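Local coordinates for protein adhesin YadA (Yersinia enterocolitica, PDB 1P9H) that forms a trimeric collagen-binding adhesin on the bacterial surface and promotes attachment to and invasion of eukaryotic cells, at residues 164-167 with 168-171; 193-196 with 197-200. All coordinates share one frame; numbering follows the deposited sequence.

Overall arrangement
Followed from the N terminus, the chain winds through the left-handed parallel beta-roll of the collagen-binding head before it reaches contact 1. There, residues 164-171 close the loop between strands 156-158 and 169-171, the latter at the edge of the chain's ten-stranded parallel sheet. A strand of the second subunit pairs with it and carries the sheet across the interface. The chain then passes strand 180-182 and a further loop to contact 2, where residues 193-200 open helix 196-204. The two contacts follow in series, neither nested nor crossing, with centres about 23 Å apart. One lies at the chain's last roll strand; the other opens the stalk helix, and both touch the second and third subunits.

Contact 1: residues 164-167 with 168-171; sequences TDRE and NSVS
Asn168 leads the strand in, its side chain lying alongside that of Glu167 and pointing the same way. The amide is stacked on the carboxylate with the two planes only 7° apart, and Asn168 OD1 lies 4.0 Å from Glu167 CG. Ser169 follows and turns inward, across the loop. With OG set between its own backbone N and carbonyl carbon (chi1 71°), the hydroxyl donates to Arg166 O at 2.8 Å, coming from above the carbonyl plane. Arg166 O also bonds to the hydroxyl of Ser155. Ser169 OG in turn accepts from a water 2.9 Å away, and that water accepts from Asp165 N at 3.0 Å. Val170 faces the other way, onto Ile156 and Ile158 of the preceding strand. Ser171 turns back inward, and its CB packs 3.8 Å from Thr164 CA, while its OG is bonded to Lys163 O. On the loop, Arg166 grips Asp165 side-on: NE reaches OD1 at 2.8 Å, and NH2 meets the syn lone pair of OD2 at 3.0 Å. Both charges have further partners in the third subunit, Asp192 for Arg166 and Lys189 for Asp165. The interior of this turn is thus bridged by a serine hydroxyl and a water, while its charged outer pair, continuing the alternation of acid and base into the third subunit, ties neighbouring subunits together.

Contact 2: residues 193-196 with 197-200; sequences AVNV and AQLK
Asn195 OD1 receives the backbone N-H of Gln198 at 2.8 Å, nearly along the C=O axis. The Asn195 CG sits between its own backbone N and carbonyl carbon (chi1 65°), which swings the amide over the first turn of the helix; its ND2 is bonded to Leu184 O. Gln198 answers in the other direction. Its chain runs extended back past Val194, crossing that side chain at about a right angle, and OE1 takes the N-H of Asn195 in a weak bond of 3.4 Å. Val194 CG1 packs 3.7 Å from Gln198 CG, while NE2 of the same glutamine is held by Gly187 O. Helical bonding starts at once: Leu199 N donates to Asn195 O at 3.0 Å and Lys200 N to Val196 O at 3.0 Å. Lys200 lies side by side with Val196, and its CE presses tightly against Val196 CG1 at 3.5 Å. Leu199 meets Leu199 of both other subunits, while Val196 packs on Lys189 of the second. Side chain to backbone in both directions, Asn195 and Gln198 make a capping box at the N terminus of helix 196-204, where the stalk of the trimeric autotransporter adhesin begins its predicted coiled coil.

Contact 1: residues 164-167 with 168-171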
loop_
_atom_site.group_PDB
_atom_site.type_symbol
_atom_site.label_atom_id
_atom_site.label_comp_id
_atom_site.label_asym_id
_atom_site.label_seq_id
_atom_site.Cartn_x
_atom_site.Cartn_y
_atom_site.Cartn_z
ATOM N N THR A 164 -4.080 -16.255 -10.427
ATOM C CA THR A 164 -4.733 -16.154 -11.720
ATOM C C THR A 164 -4.445 -17.428 -12.503
ATOM O O THR A 164 -3.457 -18.121 -12.238
ATOM C CB THR A 164 -4.215 -14.941 -12.507
ATOM O OG1 THR A 164 -2.781 -14.952 -12.517
ATOM C CG2 THR A 164 -4.708 -13.649 -11.867
ATOM N N ASP A 165 -5.315 -17.741 -13.457
ATOM C CA ASP A 165 -5.145 -18.932 -14.282
ATOM C C ASP A 165 -5.170 -18.574 -15.764
ATOM O O ASP A 165 -5.111 -19.455 -16.625
ATOM C CB ASP A 165 -6.249 -19.953 -13.970
ATOM C CG ASP A 165 -7.624 -19.505 -14.445
ATOM O OD1 ASP A 165 -7.807 -18.307 -14.755
ATOM O OD2 ASP A 165 -8.534 -20.362 -14.498
ATOM N N ARG A 166 -5.242 -17.279 -16.058
ATOM C CA ARG A 166 -5.286 -16.814 -17.439
ATOM C C ARG A 166 -5.057 -15.306 -17.508
ATOM O O ARG A 166 -5.167 -14.603 -16.504
ATOM C CB ARG A 166 -6.648 -17.154 -18.055
ATOM C CG ARG A 166 -7.772 -16.218 -17.621
ATOM C CD ARG A 166 -9.151 -16.792 -17.910
ATOM N NE ARG A 166 -9.512 -17.833 -16.951
ATOM C CZ ARG A 166 -10.745 -18.303 -16.793
ATOM N NH1 ARG A 166 -11.735 -17.827 -17.536
ATOM N NH2 ARG A 166 -10.993 -19.235 -15.881
ATOM N N GLU A 167 -4.746 -14.816 -18.703
ATOM C CA GLU A 167 -4.508 -13.394 -18.912
ATOM C C GLU A 167 -5.836 -12.635 -18.917
ATOM O O GLU A 167 -6.905 -13.246 -18.991
ATOM C CB GLU A 167 -3.800 -13.179 -20.253
ATOM C CG GLU A 167 -4.702 -13.420 -21.456
ATOM C CD GLU A 167 -3.972 -13.298 -22.781
ATOM O OE1 GLU A 167 -2.910 -12.641 -22.827
ATOM O OE2 GLU A 167 -4.473 -13.851 -23.782
ATOM N N ASN A 168 -5.755 -11.310 -18.836
ATOM C CA ASN A 168 -6.936 -10.448 -18.863
ATOM C C ASN A 168 -8.015 -10.904 -17.894
ATOM O O ASN A 168 -9.198 -10.920 -18.239
ATOM C CB ASN A 168 -7.520 -10.423 -20.279
ATOM C CG ASN A 168 -6.559 -9.847 -21.297
ATOM O OD1 ASN A 168 -6.662 -10.133 -22.492
ATOM N ND2 ASN A 168 -5.629 -9.023 -20.837
ATOM N N SER A 169 -7.620 -11.256 -16.675
ATOM C CA SER A 169 -8.598 -11.729 -15.708
ATOM C C SER A 169 -8.379 -11.226 -14.292
ATOM O O SER A 169 -7.349 -10.637 -13.972
ATOM C CB SER A 169 -8.601 -13.260 -15.680
ATOM O OG SER A 169 -7.411 -13.756 -15.080
ATOM N N VAL A 170 -9.382 -11.469 -13.459
ATOM C CA VAL A 170 -9.353 -11.120 -12.048
ATOM C C VAL A 170 -9.696 -12.409 -11.313
ATOM O O VAL A 170 -10.771 -12.972 -11.516
ATOM C CB VAL A 170 -10.419 -10.062 -11.682
ATOM C CG1 VAL A 170 -10.403 -9.810 -10.175
ATOM C CG2 VAL A 170 -10.159 -8.765 -12.434
ATOM N N SER A 171 -8.780 -12.887 -10.479
ATOM C CA SER A 171 -9.035 -14.103 -9.725
ATOM C C SER A 171 -9.265 -13.795 -8.259
ATOM O O SER A 171 -8.511 -13.032 -7.653
ATOM C CB SER A 171 -7.856 -15.068 -9.829
ATOM O OG SER A 171 -8.040 -16.138 -8.913
HETATM O O HOH W 1 -7.768 -16.002 -13.356
#

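Contact 2: residues 193-196 with 197-200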
loop_
_atom_site.group_PDB
_atom_site.type_symbol
_atom_site.label_atom_id
_atom_site.label_comp_id
_atom_site.label_asym_id
_atom_site.label_seq_id
_atom_site.Cartn_x
_atom_site.Cartn_y
_atom_site.Cartn_z
ATOM N N ALA A 193 -21.913 -7.472 -14.001
ATOM C CA ALA A 193 -22.077 -8.767 -13.356
ATOM C C ALA A 193 -23.542 -8.982 -12.994
ATOM O O ALA A 193 -24.293 -8.025 -12.807
ATOM C CB ALA A 193 -21.210 -8.849 -12.101
ATOM N N VAL A 194 -23.935 -10.246 -12.896
ATOM C CA VAL A 194 -25.309 -10.619 -12.562
ATOM C C VAL A 194 -25.372 -11.208 -11.154
ATOM O O VAL A 194 -24.491 -11.977 -10.770
ATOM C CB VAL A 194 -25.838 -11.680 -13.569
ATOM C CG1 VAL A 194 -27.154 -12.269 -13.080
ATOM C CG2 VAL A 194 -26.022 -11.045 -14.938
ATOM N N ASN A 195 -26.392 -10.844 -10.375
ATOM C CA ASN A 195 -26.521 -11.421 -9.040
ATOM C C ASN A 195 -27.613 -12.486 -9.036
ATOM O O ASN A 195 -28.321 -12.659 -10.028
ATOM C CB ASN A 195 -26.774 -10.352 -7.953
ATOM C CG ASN A 195 -28.101 -9.624 -8.105
ATOM O OD1 ASN A 195 -29.054 -10.132 -8.694
ATOM N ND2 ASN A 195 -28.170 -8.423 -7.533
ATOM N N VAL A 196 -27.726 -13.214 -7.930
ATOM C CA VAL A 196 -28.704 -14.290 -7.808
ATOM C C VAL A 196 -30.149 -13.857 -8.053
ATOM O O VAL A 196 -30.873 -14.510 -8.809
ATOM C CB VAL A 196 -28.592 -14.970 -6.423
ATOM C CG1 VAL A 196 -29.732 -15.964 -6.224
ATOM C CG2 VAL A 196 -27.250 -15.693 -6.313
ATOM N N ALA A 197 -30.564 -12.763 -7.423
ATOM C CA ALA A 197 -31.929 -12.261 -7.582
ATOM C C ALA A 197 -32.244 -11.998 -9.051
ATOM O O ALA A 197 -33.347 -12.276 -9.528
ATOM C CB ALA A 197 -32.108 -10.979 -6.779
ATOM N N GLN A 198 -31.261 -11.452 -9.754
ATOM C CA GLN A 198 -31.387 -11.127 -11.168
ATOM C C GLN A 198 -31.531 -12.392 -12.012
ATOM O O GLN A 198 -32.343 -12.445 -12.938
ATOM C CB GLN A 198 -30.159 -10.322 -11.588
ATOM C CG GLN A 198 -30.073 -9.943 -13.044
ATOM C CD GLN A 198 -29.039 -8.859 -13.265
ATOM O OE1 GLN A 198 -28.001 -8.833 -12.597
ATOM N NE2 GLN A 198 -29.310 -7.963 -14.204
ATOM N N LEU A 199 -30.742 -13.410 -11.686
ATOM C CA LEU A 199 -30.796 -14.677 -12.403
ATOM C C LEU A 199 -32.196 -15.268 -12.274
ATOM O O LEU A 199 -32.816 -15.648 -13.266
ATOM C CB LEU A 199 -29.771 -15.654 -11.822
ATOM C CG LEU A 199 -29.802 -17.096 -12.338
ATOM C CD1 LEU A 199 -29.521 -17.127 -13.831
ATOM C CD2 LEU A 199 -28.769 -17.923 -11.586
ATOM N N LYS A 200 -32.689 -15.332 -11.041
ATOM C CA LYS A 200 -34.014 -15.878 -10.772
ATOM C C LYS A 200 -35.111 -15.093 -11.487
ATOM O O LYS A 200 -35.982 -15.675 -12.134
ATOM C CB LYS A 200 -34.282 -15.881 -9.265
ATOM C CG LYS A 200 -33.345 -16.785 -8.478
ATOM C CD LYS A 200 -33.645 -16.738 -6.991
ATOM C CE LYS A 200 -32.757 -17.702 -6.220
ATOM N NZ LYS A 200 -33.057 -17.690 -4.762
#